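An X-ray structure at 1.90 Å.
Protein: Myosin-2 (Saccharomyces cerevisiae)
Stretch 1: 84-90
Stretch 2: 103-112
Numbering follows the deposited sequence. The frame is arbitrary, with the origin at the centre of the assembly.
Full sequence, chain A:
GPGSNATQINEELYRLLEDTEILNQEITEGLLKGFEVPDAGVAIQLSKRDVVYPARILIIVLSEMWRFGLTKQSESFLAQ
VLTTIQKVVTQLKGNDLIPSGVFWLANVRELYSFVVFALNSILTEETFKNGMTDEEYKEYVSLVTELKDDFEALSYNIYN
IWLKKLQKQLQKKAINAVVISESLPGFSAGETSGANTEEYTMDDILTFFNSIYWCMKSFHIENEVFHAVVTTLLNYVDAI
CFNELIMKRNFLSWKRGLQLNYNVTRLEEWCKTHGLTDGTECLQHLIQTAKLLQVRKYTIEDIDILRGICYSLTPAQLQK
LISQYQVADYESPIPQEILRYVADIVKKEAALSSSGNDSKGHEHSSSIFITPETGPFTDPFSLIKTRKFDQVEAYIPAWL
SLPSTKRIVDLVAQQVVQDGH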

ATOM      1  N   THR A  84      18.495  -5.786   5.266  1.00 31.97           N
ATOM      2  CA  THR A  84      18.727  -4.507   4.609  1.00 30.12           C
ATOM      3  C   THR A  84      17.463  -4.024   3.916  1.00 33.03           C
ATOM      4  O   THR A  84      17.095  -2.840   4.006  1.00 37.16           O
ATOM      5  CB  THR A  84      19.914  -4.590   3.601  1.00 35.61           C
ATOM      6  OG1 THR A  84      21.113  -4.908   4.324  1.00 38.48           O
ATOM      7  CG2 THR A  84      20.099  -3.251   2.870  1.00 33.70           C
ATOM      8  N   ILE A  85      16.775  -4.919   3.231  1.00 28.46           N
ATOM      9  CA  ILE A  85      15.578  -4.464   2.516  1.00 26.99           C
ATOM     10  C   ILE A  85      14.555  -3.960   3.528  1.00 32.85           C
ATOM     11  O   ILE A  85      13.976  -2.893   3.352  1.00 28.41           O
ATOM     12  CB  ILE A  85      14.943  -5.589   1.666  1.00 27.70           C
ATOM     13  CG1 ILE A  85      15.855  -5.880   0.436  1.00 29.13           C
ATOM     14  CG2 ILE A  85      13.529  -5.183   1.245  1.00 29.33           C
ATOM     15  CD1 ILE A  85      15.392  -7.093  -0.438  1.00 32.71           C
ATOM     16  N   GLN A  86      14.349  -4.722   4.590  1.00 33.75           N
ATOM     17  CA  GLN A  86      13.330  -4.301   5.560  1.00 32.74           C
ATOM     18  C   GLN A  86      13.733  -2.948   6.144  1.00 32.87           C
ATOM     19  O   GLN A  86      12.906  -2.041   6.286  1.00 33.90           O
ATOM     20  CB  GLN A  86      13.173  -5.333   6.678  1.00 31.19           C
ATOM     21  CG  GLN A  86      12.110  -4.881   7.725  1.00 40.04           C
ATOM     22  CD  GLN A  86      11.509  -6.021   8.537  1.00 42.08           C
ATOM     23  OE1 GLN A  86      11.238  -7.123   8.026  1.00 47.07           O
ATOM     24  NE2 GLN A  86      11.267  -5.754   9.797  1.00 44.94           N
ATOM     25  N   LYS A  87      15.014  -2.820   6.479  1.00 31.07           N
ATOM     26  CA  LYS A  87      15.534  -1.560   7.002  1.00 39.30           C
ATOM     27  C   LYS A  87      15.327  -0.421   6.013  1.00 39.28           C
ATOM     28  O   LYS A  87      14.937   0.689   6.393  1.00 34.83           O
ATOM     29  CB  LYS A  87      17.016  -1.682   7.354  1.00 37.92           C
ATOM     30  CG  LYS A  87      17.606  -0.370   7.882  1.00 52.54           C
ATOM     31  CD  LYS A  87      19.006  -0.547   8.473  1.00 69.72           C
ATOM     32  CE  LYS A  87      19.480   0.721   9.180  1.00 85.06           C
ATOM     33  NZ  LYS A  87      20.868   0.606   9.706  1.00 97.38           N
ATOM     34  N   VAL A  88      15.582  -0.678   4.737  1.00 36.14           N
ATOM     35  CA  VAL A  88      15.371   0.361   3.740  1.00 30.89           C
ATOM     36  C   VAL A  88      13.909   0.801   3.710  1.00 30.03           C
ATOM     37  O   VAL A  88      13.607   1.990   3.625  1.00 29.52           O
ATOM     38  CB  VAL A  88      15.814  -0.111   2.318  1.00 31.22           C
ATOM     39  CG1 VAL A  88      15.328   0.861   1.266  1.00 28.82           C
ATOM     40  CG2 VAL A  88      17.374  -0.189   2.276  1.00 28.18           C
ATOM     41  N   VAL A  89      12.983  -0.147   3.814  1.00 24.17           N
ATOM     42  CA  VAL A  89      11.584   0.268   3.707  1.00 22.67           C
ATOM     43  C   VAL A  89      11.175   1.042   4.995  1.00 31.07           C
ATOM     44  O   VAL A  89      10.392   1.975   4.946  1.00 31.93           O
ATOM     45  CB  VAL A  89      10.698  -0.932   3.492  1.00 25.09           C
ATOM     46  CG1 VAL A  89       9.216  -0.538   3.608  1.00 25.13           C
ATOM     47  CG2 VAL A  89      11.001  -1.587   2.049  1.00 24.74           C
ATOM     48  N   THR A  90      11.787   0.686   6.120  1.00 30.28           N
ATOM     49  CA  THR A  90      11.511   1.330   7.410  1.00 29.02           C
ATOM     50  C   THR A  90      11.890   2.825   7.404  1.00 35.71           C
ATOM     51  O   THR A  90      11.294   3.662   8.109  1.00 31.24           O
ATOM     52  CB  THR A  90      12.255   0.528   8.520  1.00 33.66           C
ATOM     53  OG1 THR A  90      11.627  -0.759   8.619  1.00 38.74           O
ATOM     54  CG2 THR A  90      12.163   1.207   9.888  1.00 40.57           C
ATOM     55  N   PHE A 103       8.217   0.060  -5.545  1.00 28.44           N
ATOM     56  CA  PHE A 103       9.467  -0.488  -6.079  1.00 27.93           C
ATOM     57  C   PHE A 103       9.900  -1.691  -5.251  1.00 30.32           C
ATOM     58  O   PHE A 103      10.182  -2.781  -5.788  1.00 31.56           O
ATOM     59  CB  PHE A 103      10.548   0.606  -6.053  1.00 27.04           C
ATOM     60  CG  PHE A 103      11.908   0.126  -6.534  1.00 27.54           C
ATOM     61  CD1 PHE A 103      12.207   0.116  -7.893  1.00 27.91           C
ATOM     62  CD2 PHE A 103      12.880  -0.251  -5.613  1.00 25.16           C
ATOM     63  CE1 PHE A 103      13.469  -0.320  -8.345  1.00 29.46           C
ATOM     64  CE2 PHE A 103      14.172  -0.661  -6.066  1.00 28.68           C
ATOM     65  CZ  PHE A 103      14.437  -0.682  -7.427  1.00 28.66           C
ATOM     66  N   TRP A 104       9.979  -1.507  -3.931  1.00 25.49           N
ATOM     67  CA  TRP A 104      10.447  -2.602  -3.081  1.00 25.51           C
ATOM     68  C   TRP A 104       9.430  -3.734  -3.002  1.00 31.01           C
ATOM     69  O   TRP A 104       9.813  -4.893  -2.938  1.00 29.55           O
ATOM     70  CB  TRP A 104      10.830  -2.089  -1.675  1.00 25.30           C
ATOM     71  CG  TRP A 104      12.176  -1.476  -1.745  1.00 26.04           C
ATOM     72  CD1 TRP A 104      12.496  -0.167  -1.630  1.00 28.16           C
ATOM     73  CD2 TRP A 104      13.390  -2.164  -2.073  1.00 27.97           C
ATOM     74  NE1 TRP A 104      13.834   0.016  -1.828  1.00 32.54           N
ATOM     75  CE2 TRP A 104      14.412  -1.197  -2.118  1.00 32.19           C
ATOM     76  CE3 TRP A 104      13.706  -3.500  -2.330  1.00 31.25           C
ATOM     77  CZ2 TRP A 104      15.731  -1.523  -2.398  1.00 37.39           C
ATOM     78  CZ3 TRP A 104      15.033  -3.823  -2.644  1.00 31.46           C
ATOM     79  CH2 TRP A 104      16.020  -2.840  -2.662  1.00 33.79           C
ATOM     80  N   LEU A 105       8.135  -3.419  -3.021  1.00 31.44           N
ATOM     81  CA  LEU A 105       7.137  -4.484  -3.107  1.00 26.84           C
ATOM     82  C   LEU A 105       7.349  -5.332  -4.363  1.00 30.82           C
ATOM     83  O   LEU A 105       7.235  -6.568  -4.323  1.00 30.55           O
ATOM     84  CB  LEU A 105       5.705  -3.885  -3.103  1.00 24.84           C
ATOM     85  CG  LEU A 105       5.262  -3.294  -1.728  1.00 31.29           C
ATOM     86  CD1 LEU A 105       3.891  -2.550  -1.874  1.00 31.39           C
ATOM     87  CD2 LEU A 105       5.169  -4.386  -0.666  1.00 26.33           C
ATOM     88  N   ALA A 106       7.607  -4.666  -5.492  1.00 26.81           N
ATOM     89  CA  ALA A 106       7.807  -5.394  -6.755  1.00 28.68           C
ATOM     90  C   ALA A 106       9.023  -6.333  -6.617  1.00 30.97           C
ATOM     91  O   ALA A 106       8.996  -7.510  -7.040  1.00 28.41           O
ATOM     92  CB  ALA A 106       8.031  -4.442  -7.886  1.00 28.01           C
ATOM     93  N   ASN A 107      10.086  -5.803  -6.022  1.00 28.29           N
ATOM     94  CA  ASN A 107      11.342  -6.560  -5.958  1.00 33.33           C
ATOM     95  C   ASN A 107      11.263  -7.743  -5.009  1.00 31.25           C
ATOM     96  O   ASN A 107      11.765  -8.843  -5.296  1.00 29.59           O
ATOM     97  CB  ASN A 107      12.496  -5.630  -5.585  1.00 31.09           C
ATOM     98  CG  ASN A 107      13.081  -4.986  -6.802  1.00 32.83           C
ATOM     99  OD1 ASN A 107      13.927  -5.591  -7.518  1.00 32.75           O
ATOM    100  ND2 ASN A 107      12.565  -3.801  -7.141  1.00 25.34           N
ATOM    101  N   VAL A 108      10.612  -7.536  -3.877  1.00 26.94           N
ATOM    102  CA  VAL A 108      10.459  -8.633  -2.914  1.00 30.65           C
ATOM    103  C   VAL A 108       9.500  -9.672  -3.493  1.00 31.89           C
ATOM    104  O   VAL A 108       9.699 -10.890  -3.325  1.00 33.50           O
ATOM    105  CB  VAL A 108       9.986  -8.114  -1.538  1.00 30.01           C
ATOM    106  CG1 VAL A 108       9.591  -9.269  -0.633  1.00 28.32           C
ATOM    107  CG2 VAL A 108      11.112  -7.283  -0.889  1.00 29.24           C
ATOM    108  N   ARG A 109       8.485  -9.218  -4.238  1.00 28.34           N
ATOM    109  CA  ARG A 109       7.623 -10.201  -4.906  1.00 26.59           C
ATOM    110  C   ARG A 109       8.429 -11.018  -5.918  1.00 31.65           C
ATOM    111  O   ARG A 109       8.189 -12.227  -6.110  1.00 30.53           O
ATOM    112  CB  ARG A 109       6.441  -9.528  -5.626  1.00 31.13           C
ATOM    113  CG  ARG A 109       5.477 -10.537  -6.241  1.00 35.84           C
ATOM    114  CD  ARG A 109       4.861 -11.425  -5.150  1.00 38.11           C
ATOM    115  NE  ARG A 109       3.773 -12.271  -5.674  1.00 34.34           N
ATOM    116  CZ  ARG A 109       3.122 -13.181  -4.937  1.00 32.34           C
ATOM    117  NH1 ARG A 109       3.471 -13.384  -3.645  1.00 31.68           N
ATOM    118  NH2 ARG A 109       2.153 -13.909  -5.502  1.00 37.61           N
ATOM    119  N   GLU A 110       9.364 -10.364  -6.600  1.00 29.41           N
ATOM    120  CA  GLU A 110      10.134 -11.106  -7.615  1.00 28.72           C
ATOM    121  C   GLU A 110      11.040 -12.147  -6.913  1.00 31.88           C
ATOM    122  O   GLU A 110      11.223 -13.257  -7.385  1.00 32.09           O
ATOM    123  CB  GLU A 110      10.981 -10.136  -8.449  1.00 31.63           C
ATOM    124  CG  GLU A 110      11.826 -10.804  -9.547  1.00 33.56           C
ATOM    125  CD  GLU A 110      10.992 -11.079 -10.788  1.00 42.62           C
ATOM    126  OE1 GLU A 110       9.778 -10.765 -10.774  1.00 48.00           O
ATOM    127  OE2 GLU A 110      11.565 -11.578 -11.771  1.00 43.55           O
ATOM    128  N   LEU A 111      11.600 -11.768  -5.770  1.00 32.69           N
ATOM    129  CA  LEU A 111      12.467 -12.658  -4.995  1.00 34.70           C
ATOM    130  C   LEU A 111      11.674 -13.844  -4.464  1.00 38.94           C
ATOM    131  O   LEU A 111      12.108 -14.994  -4.523  1.00 35.92           O
ATOM    132  CB  LEU A 111      13.090 -11.908  -3.826  1.00 32.64           C
ATOM    133  CG  LEU A 111      14.212 -10.934  -4.178  1.00 33.74           C
ATOM    134  CD1 LEU A 111      14.574 -10.019  -2.980  1.00 35.41           C
ATOM    135  CD2 LEU A 111      15.459 -11.741  -4.678  1.00 29.51           C
ATOM    136  N   TYR A 112      10.502 -13.556  -3.919  1.00 38.54           N
ATOM    137  CA  TYR A 112       9.701 -14.611  -3.327  1.00 35.76           C
ATOM    138  C   TYR A 112       9.298 -15.571  -4.419  1.00 39.23           C
ATOM    139  O   TYR A 112       9.379 -16.792  -4.276  1.00 42.43           O
ATOM    140  CB  TYR A 112       8.472 -14.012  -2.594  1.00 32.50           C
ATOM    141  CG  TYR A 112       7.525 -15.087  -2.089  1.00 36.55           C
ATOM    142  CD1 TYR A 112       7.848 -15.853  -0.965  1.00 36.39           C
ATOM    143  CD2 TYR A 112       6.337 -15.367  -2.755  1.00 40.84           C
ATOM    144  CE1 TYR A 112       7.006 -16.878  -0.520  1.00 33.33           C
ATOM    145  CE2 TYR A 112       5.465 -16.368  -2.298  1.00 40.53           C
ATOM    146  CZ  TYR A 112       5.813 -17.130  -1.186  1.00 39.11           C
ATOM    147  OH  TYR A 112       4.951 -18.113  -0.723  1.00 41.19           O
TER

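This is a largely apolar contact between two nearly antiparallel helices, in which one tryptophan and one isoleucine supply most of the buried surface and no hydrogen bond crosses the gap. The N-to-C directions of helix 84-90 and helix 103-112 differ by 163°, and their axes come no closer than 11.2 Å. That spacing is wide for two helices, and it leaves room for a large side chain between them; the nearest pair of CA atoms, Val89 CA and Trp104 CA, is still 7.5 Å apart. The total surface buried, both sides summed, is a modest 258 Å².

Each backbone satisfies itself. Bonds from residue i+4 to residue i run along both helices, for example Val89 N to Ile85 O at 3.0 Å and Val108 N to Trp104 O at 2.9 Å, so the peptide groups they join need no partner on the other helix. The contact is left to side chains.

Trp104 is the hub. Its CA-to-CB bond points toward the first helix, and with chi1 at -79° (m) the indole meets three residues there. Ile85 CG1 lies 3.8 Å from Trp104 CZ3, on the six-membered ring, while Val88 CG1 lies 3.5 Å from Trp104 NE1, on the pyrrole side. Val89 CG2 packs against the base of the side chain, 3.8 Å from Trp104 CB. All three approach the ring system obliquely, and the interaction is one of dispersion and exclusion of water. The short distance to NE1 is no hydrogen bond, because a valine methyl offers no acceptor; the same methyl, Val88 CG1, is also 4.1 Å from the ring carbon Trp104 CE2.

Ile85 extends the contact along the second helix. Its CA-to-CB bond points sideways, but the end of the side chain comes nearer, with chi1 at -72° (m) and chi2 at 175° (t). Besides meeting the indole, it places CG2 3.8 Å from Val108 CG2 and CD1 4.0 Å from Leu111 CD1. Trp104, Val108 and Leu111 follow at spacings of four and three, which sets them along one side of their helix, and all three point toward the first.

The polar side chains of Asn107 and Thr90 take no part in this contact. Asn107 starts toward the first helix, but its end leads away, and Asn107 ND2 donates to Phe103 O at 2.9 Å with an N-H...O angle of 161°. Similarly, Thr90 OG1 donates to Gln86 O at 3.0 Å within its own helix.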